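Local coordinates for protein PlyP35 (Listeria phage P35, PDB 6S3Y) that probably binds the Listeria cell wall through paired SH3-like modules, directing the phage endolysin to the bacterial surface, at residues Tyr63-Lys68 with His85-Asp90; Asp98-Lys103 with Lys127-Pro132; Thr35-Thr40 with Val78-Asn83; Gly14-Lys19 with Ser27-Lys32. All coordinates share one frame; numbering follows the deposited sequence.

Interaction 1 is the most central and most buried of the four: aromatic rings and a selenomethionine meet, apparently between the two SH3-like modules. Interactions 1 and 3 share strand 78-89, the former through side chains packed across its later part, the latter through backbone pairing along its earlier part. Interaction 2 lies at the other end, about 25 Å from interaction 3 between centres, and grades from an apolar interior to a salt bridge near the surface. Interaction 4 is a hairpin of strands 6-17 and 27-32, and its Trp-31 packs against the apolar side of interaction 3. Backbone bonds therefore dominate 3 and 4, side chains 1 and 2.

Interaction 1 of 4, residues Tyr63-Lys68 with His85-Asp90; sequences YHSMAK and HAFCWD
Tyr-63 and Phe-87 turn their rings against each other from different starting torsions: CG of Tyr-63 stands anti to the backbone N (chi1 -170°), whereas CG of Phe-87 stands beside its own N and anti to the carbonyl carbon (chi1 -79°). The result is a T-shaped pair, with ring planes 86° apart and centroids separated by 5.2 Å. Phe-87 supplies the edge: its CE2 lies over the tyrosine face toward the rim, and its CZ is 3.5 Å from Tyr-63 CE2. The opposite face of Tyr-63 is met near its rim by the imidazole of His-64. Large flat rings suit this buried place, since an edge and a face fit closely without polar partners.

Met-66, built as selenomethionine, makes the second half of the contact. Its chain is extended beyond CG and crosses the His-85 side chain at about a right angle, so that the CE methyl lies over the imidazole face, 4.1 Å from its centroid. The same CE also approaches His-85 O at 3.3 Å and reaches Phe-87 CE2 at 4.3 Å. A long, unbranched apolar chain can lie across an imidazole and still reach Phe-87 with its methyl. The short 3-10 turn is closed by Met-66 N bonding to Tyr-63 O at 2.9 Å.

Around this cluster, Phe-99 of strand 99-103 meets Phe-87 edge-to-face, Trp-46 of strand 46-53 and Tyr-63 are likewise an edge-to-face pair, and the turn leads from strand 56-63 into strand 67-72, which pairs with the earlier part of strand 78-89.

Interaction 2 of 4, residues Asp98-Lys103 with Lys127-Pro132; sequences DFINLK and KTFYIP
Asp-98, Ile-100 and Leu-102 meet Lys-127, Phe-129 and Ile-131 where two sheets of what is probably the second SH3-like module pack together. Strand 99-103 belongs to the large curled sheet and strand 128-132 pairs with strand 117-121. Their axes come no closer than 8.4 Å, too far for backbone pairing, and their directions differ by 54°, so the union is made by side chains.

The alternation of a strand sends Ile-100 and Leu-102 toward the partner. The Ile-100 chain is extended (chi2 169°), which carries CD1 over the centre of the Phe-129 ring. That methyl is 3.7 Å from the centroid and only 11° off the ring normal, a well-formed CH-pi contact. Phe-129 CE2 also lies 3.5 Å from Asp-98 O. Farther along, two branched aliphatic tips touch, Leu-102 CD1 and Ile-131 CD1 being 3.9 Å apart; both residues also pack on Ile-10 of strand 6-17.

At the other end the chemistry becomes ionic. The bend of Lys-127 at chi3 sets CE near Asp-98 OD2, and NZ beyond it stands 3.0 Å from that oxygen, on the anti lone pair that points away from the other carboxylate oxygen. Neither charge has a single partner: Arg-125 also bridges to Asp-98 OD2, and Asp-90 OD2 to Lys-127 NZ.

Acids and bases thus alternate in a small network beside the Phe-129 ring, Asp-98 and Lys-127 each having two opposite charges, which probably stabilises both. The contact combines ion pairs at its partly exposed end with apolar contacts at Ile-100, Phe-129, Leu-102 and Ile-131.

Interaction 3 of 4, residues Thr35-Thr40 with Val78-Asn83; sequences TKVKLT and VNATIN
Ile-82 meets Thr-35 and Val-37 across an antiparallel strand pair, and its side chain can be followed atom by atom. CB lies 3.8 Å from Thr-35 O, and CG1 draws nearer to that oxygen while also meeting Thr-35 CB. The bend at chi2 (-47°) then carries CD1 to within 3.8 Å of Val-37 CG2, the two side chains crossing at about a right angle. The other branch, CG2, lies against the backbone of strand 27-32 at Trp-31 O, and near Gly-14 N. A beta-branched residue suits this spot because its two arms serve two neighbours.

Alongside these contacts runs the regular bonding of strands 36-40 and 78-82. Ile-82 N gives to Thr-35 O at 2.8 Å. Val-37 and Ala-80 form a hydrogen-bonded pair, as do Leu-39 and Val-78, each with two reciprocal backbone bonds. The side chains of these four lie on one face, where Leu-39 CD1 touches Ala-80 CB at 4.2 Å; Ile-62 of strand 56-63 packs on Leu-39.

The other face carries Lys-36, Thr-81, Lys-38 and Asn-79 in non-hydrogen-bonded pairs. Lys-36 and Thr-81 lie side by side and point the same way, with Lys-36 CG 3.9 Å from Thr-81 OG1.

The pairing is therefore two-sided: apolar groups line the face where Ala-80 and Leu-39 are buried, polar and charged ones suit the other, and five backbone bonds fix the register of the strands within one curled sheet.

Interaction 4 of 4, residues Gly14-Lys19 with Ser27-Lys32; sequences GYFQDK and SVRQWK
Phe-16 and Trp-31 stack in offset fashion across a beta hairpin, with ring centroids 4.3 Å apart and planes 28° from parallel. Over the centre of one Phe-16 face lies Trp-31 CH2, 3.4 Å above the plane, and Arg-29 N sits at the edge. One indole face in turn takes Phe-16 CB and Arg-29 CB, both toward its rim. With CG anti to the backbone N (chi1 -171°), the Phe-16 ring lies against the indole. Such broad rings suit the inward side of the hairpin, where Ile-62, Leu-39 and Val-37 complete the apolar surroundings. Val-28 CG1 adds a branch beside Phe-16 CD2 at 3.8 Å.

The hairpin joins strands 6-17 and 27-32 and contains a classic beta bulge: Val-28 and Arg-29 both face Phe-16. Phe-16 O is accordingly gripped twice, by Val-28 N at 2.7 Å and by Arg-29 N at 3.1 Å. Phe-16 N returns a bond to Arg-29 O, and Gly-14 pairs reciprocally with Trp-31. Having no side chain, Gly-14 lets Ile-82 CG2 approach its backbone N. The guanidinium of Arg-29 is held by Val-28 O and by a salt bridge to Asp-53.

Opposite the stack, Tyr-15 meets Gln-30, and polar groups link up. Ser-27 OG accepts from Gln-30 NE2, 2.9 Å away and in that amide's plane, and donates in turn to an in-plane lone pair of Gln-17 OE1 at 2.6 Å.

Interaction 1 of 4, residues Tyr63-Lys68 with His85-Asp90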
# COMPACT_ATOMS: atom_id res chain seq x y z
N TYR A 63 -2.83 -3.17 5.59
CA TYR A 63 -1.80 -4.17 5.95
C TYR A 63 -1.15 -3.77 7.26
O TYR A 63 -1.01 -2.57 7.52
CB TYR A 63 -0.85 -4.27 4.76
CG TYR A 63 0.14 -5.40 4.84
CD1 TYR A 63 -0.18 -6.66 4.34
CD2 TYR A 63 1.40 -5.21 5.36
CE1 TYR A 63 0.74 -7.69 4.33
CE2 TYR A 63 2.34 -6.23 5.36
CZ TYR A 63 2.01 -7.47 4.83
OH TYR A 63 2.92 -8.47 4.86
N HIS A 64 -0.78 -4.75 8.08
CA HIS A 64 -0.45 -4.56 9.52
C HIS A 64 0.73 -3.60 9.68
O HIS A 64 0.72 -2.82 10.65
CB HIS A 64 -0.19 -5.90 10.20
CG HIS A 64 1.11 -6.51 9.85
ND1 HIS A 64 1.40 -7.08 8.61
CD2 HIS A 64 2.23 -6.61 10.58
CE1 HIS A 64 2.63 -7.52 8.60
NE2 HIS A 64 3.16 -7.25 9.80
N SER A 65 1.70 -3.62 8.76
CA SER A 65 2.92 -2.77 8.90
C SER A 65 2.62 -1.31 8.58
O SER A 65 3.44 -0.45 8.81
CB SER A 65 4.06 -3.33 8.10
OG SER A 65 3.76 -3.34 6.71
N MSE A 66 1.42 -1.00 8.04
CA MSE A 66 1.03 0.37 7.78
C MSE A 66 0.19 0.98 8.92
O MSE A 66 -0.30 2.11 8.79
CB MSE A 66 0.28 0.47 6.46
CG MSE A 66 1.09 -0.05 5.31
SE MSE A 66 0.01 -0.24 3.74
CE MSE A 66 1.35 -0.91 2.49
N ALA A 67 0.02 0.26 10.03
CA ALA A 67 -0.77 0.74 11.14
C ALA A 67 -0.06 0.44 12.46
O ALA A 67 0.16 -0.73 12.77
CB ALA A 67 -2.16 0.12 11.15
N LYS A 68 0.26 1.49 13.21
CA LYS A 68 0.94 1.41 14.52
C LYS A 68 -0.13 1.57 15.60
O LYS A 68 -0.71 2.66 15.70
CB LYS A 68 2.03 2.50 14.56
CG LYS A 68 2.89 2.53 15.81
CD LYS A 68 3.84 3.73 15.80
CE LYS A 68 3.08 5.04 15.77
NZ LYS A 68 3.95 6.24 15.80
N HIS A 85 4.06 3.40 3.70
CA HIS A 85 5.12 2.70 2.90
C HIS A 85 4.41 1.93 1.80
O HIS A 85 3.17 1.79 1.85
CB HIS A 85 6.00 1.79 3.77
CG HIS A 85 5.41 0.45 4.09
ND1 HIS A 85 4.90 0.16 5.34
CD2 HIS A 85 5.23 -0.67 3.34
CE1 HIS A 85 4.48 -1.09 5.37
NE2 HIS A 85 4.65 -1.61 4.15
N ALA A 86 5.16 1.48 0.81
CA ALA A 86 4.62 0.67 -0.30
C ALA A 86 5.37 -0.66 -0.34
O ALA A 86 6.17 -0.96 0.60
CB ALA A 86 4.73 1.46 -1.58
N PHE A 87 5.15 -1.44 -1.38
CA PHE A 87 5.79 -2.75 -1.60
C PHE A 87 6.11 -2.87 -3.08
O PHE A 87 5.39 -2.26 -3.90
CB PHE A 87 4.86 -3.89 -1.22
CG PHE A 87 4.75 -4.20 0.25
CD1 PHE A 87 5.87 -4.49 1.01
CD2 PHE A 87 3.50 -4.28 0.86
CE1 PHE A 87 5.75 -4.82 2.35
CE2 PHE A 87 3.39 -4.63 2.20
CZ PHE A 87 4.51 -4.89 2.95
N CYS A 88 7.12 -3.69 -3.41
CA CYS A 88 7.21 -4.33 -4.75
C CYS A 88 7.39 -5.83 -4.55
O CYS A 88 7.91 -6.27 -3.47
CB CYS A 88 8.30 -3.72 -5.61
SG CYS A 88 9.93 -3.75 -4.83
N TRP A 89 6.94 -6.61 -5.53
CA TRP A 89 6.88 -8.08 -5.42
C TRP A 89 7.63 -8.72 -6.59
O TRP A 89 7.58 -8.17 -7.70
CB TRP A 89 5.42 -8.53 -5.43
CG TRP A 89 4.62 -8.18 -4.20
CD1 TRP A 89 4.36 -8.97 -3.14
CD2 TRP A 89 3.86 -6.97 -3.99
NE1 TRP A 89 3.52 -8.35 -2.27
CE2 TRP A 89 3.20 -7.12 -2.76
CE3 TRP A 89 3.68 -5.78 -4.72
CZ2 TRP A 89 2.37 -6.13 -2.23
CZ3 TRP A 89 2.86 -4.80 -4.20
CH2 TRP A 89 2.21 -4.97 -2.98
N ASP A 90 8.19 -9.91 -6.37
CA ASP A 90 8.94 -10.60 -7.45
C ASP A 90 7.96 -11.34 -8.36
O ASP A 90 8.42 -11.97 -9.28
CB ASP A 90 10.00 -11.52 -6.90
CG ASP A 90 9.53 -12.79 -6.27
OD1 ASP A 90 8.35 -12.89 -5.89
OD2 ASP A 90 10.40 -13.66 -6.11

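Interaction 2 of 4, residues Asp98-Lys103 with Lys127-Pro132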
# COMPACT_ATOMS: atom_id res chain seq x y z
N ASP A 98 8.83 -13.17 -2.67
CA ASP A 98 9.89 -12.20 -2.32
C ASP A 98 9.30 -10.80 -2.55
O ASP A 98 8.89 -10.48 -3.68
CB ASP A 98 11.14 -12.53 -3.12
CG ASP A 98 12.43 -11.93 -2.58
OD1 ASP A 98 12.38 -11.32 -1.51
OD2 ASP A 98 13.45 -12.06 -3.25
N PHE A 99 9.17 -10.02 -1.47
CA PHE A 99 8.65 -8.64 -1.57
C PHE A 99 9.56 -7.73 -0.75
O PHE A 99 10.18 -8.21 0.21
CB PHE A 99 7.18 -8.60 -1.16
CG PHE A 99 6.90 -8.97 0.28
CD1 PHE A 99 7.01 -8.02 1.29
CD2 PHE A 99 6.54 -10.26 0.63
CE1 PHE A 99 6.70 -8.36 2.61
CE2 PHE A 99 6.28 -10.60 1.95
CZ PHE A 99 6.33 -9.64 2.93
N ILE A 100 9.63 -6.47 -1.16
CA ILE A 100 10.48 -5.43 -0.53
C ILE A 100 9.57 -4.30 -0.05
O ILE A 100 8.75 -3.82 -0.84
CB ILE A 100 11.54 -4.93 -1.53
CG1 ILE A 100 12.42 -6.10 -2.04
CG2 ILE A 100 12.37 -3.82 -0.91
CD1 ILE A 100 13.31 -5.72 -3.22
N ASN A 101 9.74 -3.91 1.21
CA ASN A 101 9.12 -2.71 1.83
C ASN A 101 9.82 -1.49 1.22
O ASN A 101 11.03 -1.34 1.45
CB ASN A 101 9.24 -2.78 3.36
CG ASN A 101 8.58 -1.59 4.03
OD1 ASN A 101 8.80 -0.46 3.61
ND2 ASN A 101 7.80 -1.81 5.09
N LEU A 102 9.11 -0.68 0.42
CA LEU A 102 9.64 0.59 -0.12
C LEU A 102 9.23 1.75 0.81
O LEU A 102 8.01 1.98 0.99
CB LEU A 102 9.11 0.78 -1.54
CG LEU A 102 9.49 -0.32 -2.52
CD1 LEU A 102 8.87 -0.09 -3.90
CD2 LEU A 102 11.00 -0.40 -2.68
N LYS A 103 10.21 2.46 1.34
CA LYS A 103 10.00 3.61 2.27
C LYS A 103 9.15 4.66 1.58
O LYS A 103 9.28 4.84 0.34
CB LYS A 103 11.35 4.17 2.75
CG LYS A 103 11.50 4.31 4.24
CD LYS A 103 12.68 5.20 4.68
CE LYS A 103 12.79 5.17 6.18
NZ LYS A 103 11.66 5.85 6.86
N LYS A 127 17.01 -9.70 -10.30
CA LYS A 127 15.58 -9.99 -10.51
C LYS A 127 14.76 -8.73 -10.67
O LYS A 127 15.13 -7.74 -10.03
CB LYS A 127 15.07 -10.53 -9.20
CG LYS A 127 14.42 -11.87 -9.36
CD LYS A 127 13.74 -12.53 -8.21
CE LYS A 127 14.09 -12.23 -6.77
NZ LYS A 127 13.26 -13.17 -5.98
N THR A 128 13.67 -8.86 -11.41
CA THR A 128 12.66 -7.79 -11.61
C THR A 128 11.66 -7.87 -10.45
O THR A 128 11.17 -8.99 -10.17
CB THR A 128 11.94 -7.96 -12.95
OG1 THR A 128 12.95 -8.09 -13.95
CG2 THR A 128 11.04 -6.79 -13.25
N PHE A 129 11.37 -6.74 -9.81
CA PHE A 129 10.21 -6.62 -8.90
C PHE A 129 9.14 -5.78 -9.61
O PHE A 129 9.43 -5.11 -10.62
CB PHE A 129 10.64 -6.07 -7.55
CG PHE A 129 11.45 -7.03 -6.73
CD1 PHE A 129 12.78 -7.30 -7.06
CD2 PHE A 129 10.88 -7.72 -5.66
CE1 PHE A 129 13.51 -8.23 -6.33
CE2 PHE A 129 11.63 -8.61 -4.90
CZ PHE A 129 12.93 -8.87 -5.26
N TYR A 130 7.90 -5.87 -9.11
CA TYR A 130 6.73 -5.20 -9.72
C TYR A 130 6.02 -4.37 -8.66
O TYR A 130 5.90 -4.83 -7.50
CB TYR A 130 5.80 -6.24 -10.35
CG TYR A 130 6.48 -7.07 -11.40
CD1 TYR A 130 6.68 -6.58 -12.68
CD2 TYR A 130 6.95 -8.34 -11.09
CE1 TYR A 130 7.34 -7.33 -13.64
CE2 TYR A 130 7.62 -9.10 -12.04
CZ TYR A 130 7.78 -8.61 -13.32
OH TYR A 130 8.44 -9.36 -14.24
N ILE A 131 5.59 -3.18 -9.08
CA ILE A 131 4.82 -2.22 -8.24
C ILE A 131 3.59 -1.80 -9.05
O ILE A 131 3.70 -1.45 -10.22
CB ILE A 131 5.70 -1.05 -7.77
CG1 ILE A 131 4.95 -0.17 -6.76
CG2 ILE A 131 6.25 -0.25 -8.94
CD1 ILE A 131 5.82 0.91 -6.10
N PRO A 132 2.39 -1.83 -8.45
CA PRO A 132 1.18 -1.34 -9.12
C PRO A 132 1.14 0.20 -9.15
O PRO A 132 1.72 0.85 -8.28
CB PRO A 132 0.07 -1.95 -8.27
CG PRO A 132 0.66 -2.01 -6.88
CD PRO A 132 2.12 -2.34 -7.09

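Interaction 3 of 4, residues Thr35-Thr40 with Val78-Asn83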
# COMPACT_ATOMS: atom_id res chain seq x y z
N THR A 35 -1.78 9.87 9.98
CA THR A 35 -3.25 9.93 10.19
C THR A 35 -3.62 9.01 11.37
O THR A 35 -3.07 7.91 11.45
CB THR A 35 -4.03 9.52 8.95
OG1 THR A 35 -3.61 10.34 7.88
CG2 THR A 35 -5.53 9.65 9.13
N LYS A 36 -4.51 9.46 12.26
CA LYS A 36 -5.01 8.65 13.39
C LYS A 36 -6.36 8.06 13.00
O LYS A 36 -7.21 8.79 12.46
CB LYS A 36 -5.07 9.49 14.68
CG LYS A 36 -3.68 9.93 15.12
CD LYS A 36 -3.66 10.51 16.51
CE LYS A 36 -2.22 10.71 16.93
NZ LYS A 36 -2.20 11.06 18.36
N VAL A 37 -6.53 6.75 13.26
CA VAL A 37 -7.73 6.00 12.78
C VAL A 37 -8.16 5.03 13.87
O VAL A 37 -7.39 4.77 14.85
CB VAL A 37 -7.41 5.26 11.46
CG1 VAL A 37 -7.07 6.24 10.34
CG2 VAL A 37 -6.27 4.25 11.61
N LYS A 38 -9.35 4.46 13.68
CA LYS A 38 -9.83 3.33 14.49
C LYS A 38 -9.95 2.11 13.57
O LYS A 38 -10.50 2.24 12.47
CB LYS A 38 -11.16 3.69 15.15
CG LYS A 38 -11.74 2.59 16.06
CD LYS A 38 -13.13 2.87 16.60
CE LYS A 38 -14.20 3.00 15.53
NZ LYS A 38 -15.41 3.65 16.06
N LEU A 39 -9.44 0.97 14.02
CA LEU A 39 -9.34 -0.26 13.22
C LEU A 39 -9.71 -1.44 14.12
O LEU A 39 -9.71 -1.29 15.34
CB LEU A 39 -7.91 -0.42 12.67
CG LEU A 39 -7.45 0.60 11.65
CD1 LEU A 39 -5.97 0.44 11.35
CD2 LEU A 39 -8.23 0.57 10.35
N THR A 40 -9.91 -2.62 13.53
CA THR A 40 -10.01 -3.91 14.24
C THR A 40 -9.09 -4.88 13.53
O THR A 40 -9.09 -4.88 12.27
CB THR A 40 -11.48 -4.35 14.33
OG1 THR A 40 -12.22 -3.29 14.93
CG2 THR A 40 -11.64 -5.60 15.15
N VAL A 78 -8.94 -1.06 17.97
CA VAL A 78 -7.67 -0.42 18.37
C VAL A 78 -7.64 1.00 17.80
O VAL A 78 -8.34 1.30 16.79
CB VAL A 78 -6.45 -1.25 17.93
CG1 VAL A 78 -6.41 -2.59 18.62
CG2 VAL A 78 -6.39 -1.42 16.44
N ASN A 79 -6.87 1.87 18.46
CA ASN A 79 -6.58 3.23 17.94
C ASN A 79 -5.17 3.14 17.36
O ASN A 79 -4.30 2.56 18.04
CB ASN A 79 -6.81 4.27 19.01
CG ASN A 79 -8.10 4.04 19.76
OD1 ASN A 79 -9.21 4.08 19.20
ND2 ASN A 79 -7.95 3.75 21.03
N ALA A 80 -4.98 3.61 16.13
CA ALA A 80 -3.71 3.41 15.41
C ALA A 80 -3.33 4.68 14.65
O ALA A 80 -4.23 5.46 14.28
CB ALA A 80 -3.79 2.23 14.46
N THR A 81 -2.03 4.82 14.40
CA THR A 81 -1.44 5.87 13.55
C THR A 81 -0.94 5.23 12.26
O THR A 81 -0.28 4.20 12.35
CB THR A 81 -0.31 6.58 14.33
OG1 THR A 81 -0.94 7.14 15.48
CG2 THR A 81 0.37 7.66 13.50
N ILE A 82 -1.26 5.80 11.12
CA ILE A 82 -0.81 5.26 9.81
C ILE A 82 0.70 5.46 9.65
O ILE A 82 1.22 6.59 9.86
CB ILE A 82 -1.62 5.86 8.66
CG1 ILE A 82 -3.10 5.57 8.84
CG2 ILE A 82 -1.11 5.38 7.31
CD1 ILE A 82 -3.40 4.10 9.20
N ASN A 83 1.38 4.38 9.29
CA ASN A 83 2.80 4.32 8.88
C ASN A 83 2.85 4.08 7.37
O ASN A 83 2.63 2.94 6.93
CB ASN A 83 3.53 3.24 9.69
CG ASN A 83 4.96 3.07 9.27
OD1 ASN A 83 5.75 3.99 9.39
ND2 ASN A 83 5.32 1.91 8.74

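Interaction 4 of 4, residues Gly14-Lys19 with Ser27-Lys32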
# COMPACT_ATOMS: atom_id res chain seq x y z
N GLY A 14 -0.54 5.24 3.55
CA GLY A 14 -0.95 3.83 3.75
C GLY A 14 -2.20 3.53 2.94
O GLY A 14 -3.01 4.45 2.69
N TYR A 15 -2.38 2.27 2.57
CA TYR A 15 -3.41 1.86 1.58
C TYR A 15 -4.56 1.17 2.31
O TYR A 15 -4.37 0.06 2.81
CB TYR A 15 -2.73 1.02 0.49
CG TYR A 15 -1.65 1.79 -0.20
CD1 TYR A 15 -1.94 2.66 -1.23
CD2 TYR A 15 -0.34 1.72 0.26
CE1 TYR A 15 -0.94 3.42 -1.82
CE2 TYR A 15 0.67 2.48 -0.32
CZ TYR A 15 0.36 3.33 -1.37
OH TYR A 15 1.33 4.10 -1.93
N PHE A 16 -5.69 1.85 2.42
CA PHE A 16 -6.94 1.31 3.01
C PHE A 16 -7.80 0.83 1.84
O PHE A 16 -8.48 1.65 1.20
CB PHE A 16 -7.59 2.38 3.88
CG PHE A 16 -8.76 1.97 4.73
CD1 PHE A 16 -8.62 1.02 5.73
CD2 PHE A 16 -9.99 2.58 4.56
CE1 PHE A 16 -9.69 0.70 6.55
CE2 PHE A 16 -11.06 2.26 5.38
CZ PHE A 16 -10.90 1.33 6.37
N GLN A 17 -7.67 -0.46 1.51
CA GLN A 17 -8.23 -1.04 0.26
C GLN A 17 -9.62 -1.62 0.52
O GLN A 17 -9.93 -1.90 1.69
CB GLN A 17 -7.26 -2.13 -0.27
CG GLN A 17 -5.85 -1.64 -0.59
CD GLN A 17 -5.83 -0.55 -1.65
OE1 GLN A 17 -5.70 0.64 -1.34
NE2 GLN A 17 -5.99 -0.96 -2.90
N ASP A 18 -10.42 -1.81 -0.53
CA ASP A 18 -11.80 -2.35 -0.40
C ASP A 18 -11.74 -3.86 -0.11
O ASP A 18 -12.80 -4.42 0.22
CB ASP A 18 -12.66 -2.00 -1.61
CG ASP A 18 -12.20 -2.56 -2.94
OD1 ASP A 18 -11.07 -3.07 -3.03
OD2 ASP A 18 -12.98 -2.46 -3.90
N LYS A 19 -10.57 -4.48 -0.21
CA LYS A 19 -10.34 -5.92 0.06
C LYS A 19 -9.01 -6.08 0.75
O LYS A 19 -8.13 -5.24 0.54
CB LYS A 19 -10.21 -6.70 -1.25
CG LYS A 19 -11.38 -6.57 -2.19
CD LYS A 19 -11.09 -7.01 -3.58
CE LYS A 19 -12.25 -6.67 -4.49
NZ LYS A 19 -12.00 -7.21 -5.84
N SER A 27 -8.61 1.66 -3.61
CA SER A 27 -8.34 2.40 -2.37
C SER A 27 -9.65 3.02 -1.87
O SER A 27 -10.26 3.80 -2.59
CB SER A 27 -7.27 3.43 -2.57
OG SER A 27 -6.02 2.78 -2.82
N VAL A 28 -10.10 2.64 -0.69
CA VAL A 28 -11.18 3.36 0.03
C VAL A 28 -10.59 4.66 0.59
O VAL A 28 -11.24 5.70 0.46
CB VAL A 28 -11.78 2.47 1.13
CG1 VAL A 28 -12.77 3.23 1.98
CG2 VAL A 28 -12.43 1.23 0.54
N ARG A 29 -9.39 4.59 1.17
CA ARG A 29 -8.60 5.77 1.59
C ARG A 29 -7.12 5.52 1.26
O ARG A 29 -6.66 4.38 1.41
CB ARG A 29 -8.69 6.05 3.10
CG ARG A 29 -10.07 6.46 3.57
CD ARG A 29 -10.48 7.85 3.17
NE ARG A 29 -11.77 8.22 3.76
CZ ARG A 29 -12.95 8.03 3.19
NH1 ARG A 29 -13.04 7.44 2.02
NH2 ARG A 29 -14.06 8.43 3.77
N GLN A 30 -6.41 6.58 0.89
CA GLN A 30 -4.94 6.65 0.91
C GLN A 30 -4.61 7.64 2.01
O GLN A 30 -4.58 8.85 1.74
CB GLN A 30 -4.44 6.95 -0.51
CG GLN A 30 -4.55 5.73 -1.41
CD GLN A 30 -3.98 5.92 -2.78
OE1 GLN A 30 -3.34 6.92 -3.08
NE2 GLN A 30 -4.25 4.96 -3.66
N TRP A 31 -4.41 7.13 3.21
CA TRP A 31 -4.23 7.94 4.43
C TRP A 31 -2.78 8.44 4.49
O TRP A 31 -1.86 7.59 4.54
CB TRP A 31 -4.57 7.14 5.68
CG TRP A 31 -6.03 7.00 6.00
CD1 TRP A 31 -7.02 7.94 5.94
CD2 TRP A 31 -6.65 5.82 6.56
NE1 TRP A 31 -8.20 7.42 6.38
CE2 TRP A 31 -8.01 6.13 6.79
CE3 TRP A 31 -6.18 4.54 6.89
CZ2 TRP A 31 -8.90 5.21 7.33
CZ3 TRP A 31 -7.06 3.64 7.44
CH2 TRP A 31 -8.39 3.97 7.66
N LYS A 32 -2.61 9.75 4.59
CA LYS A 32 -1.29 10.39 4.78
C LYS A 32 -0.60 9.78 6.01
O LYS A 32 -1.29 9.52 7.03
CB LYS A 32 -1.47 11.91 4.93
CG LYS A 32 -0.18 12.70 4.83
CD LYS A 32 -0.42 14.20 4.86
CE LYS A 32 -1.18 14.66 6.10
NZ LYS A 32 -1.38 16.13 6.13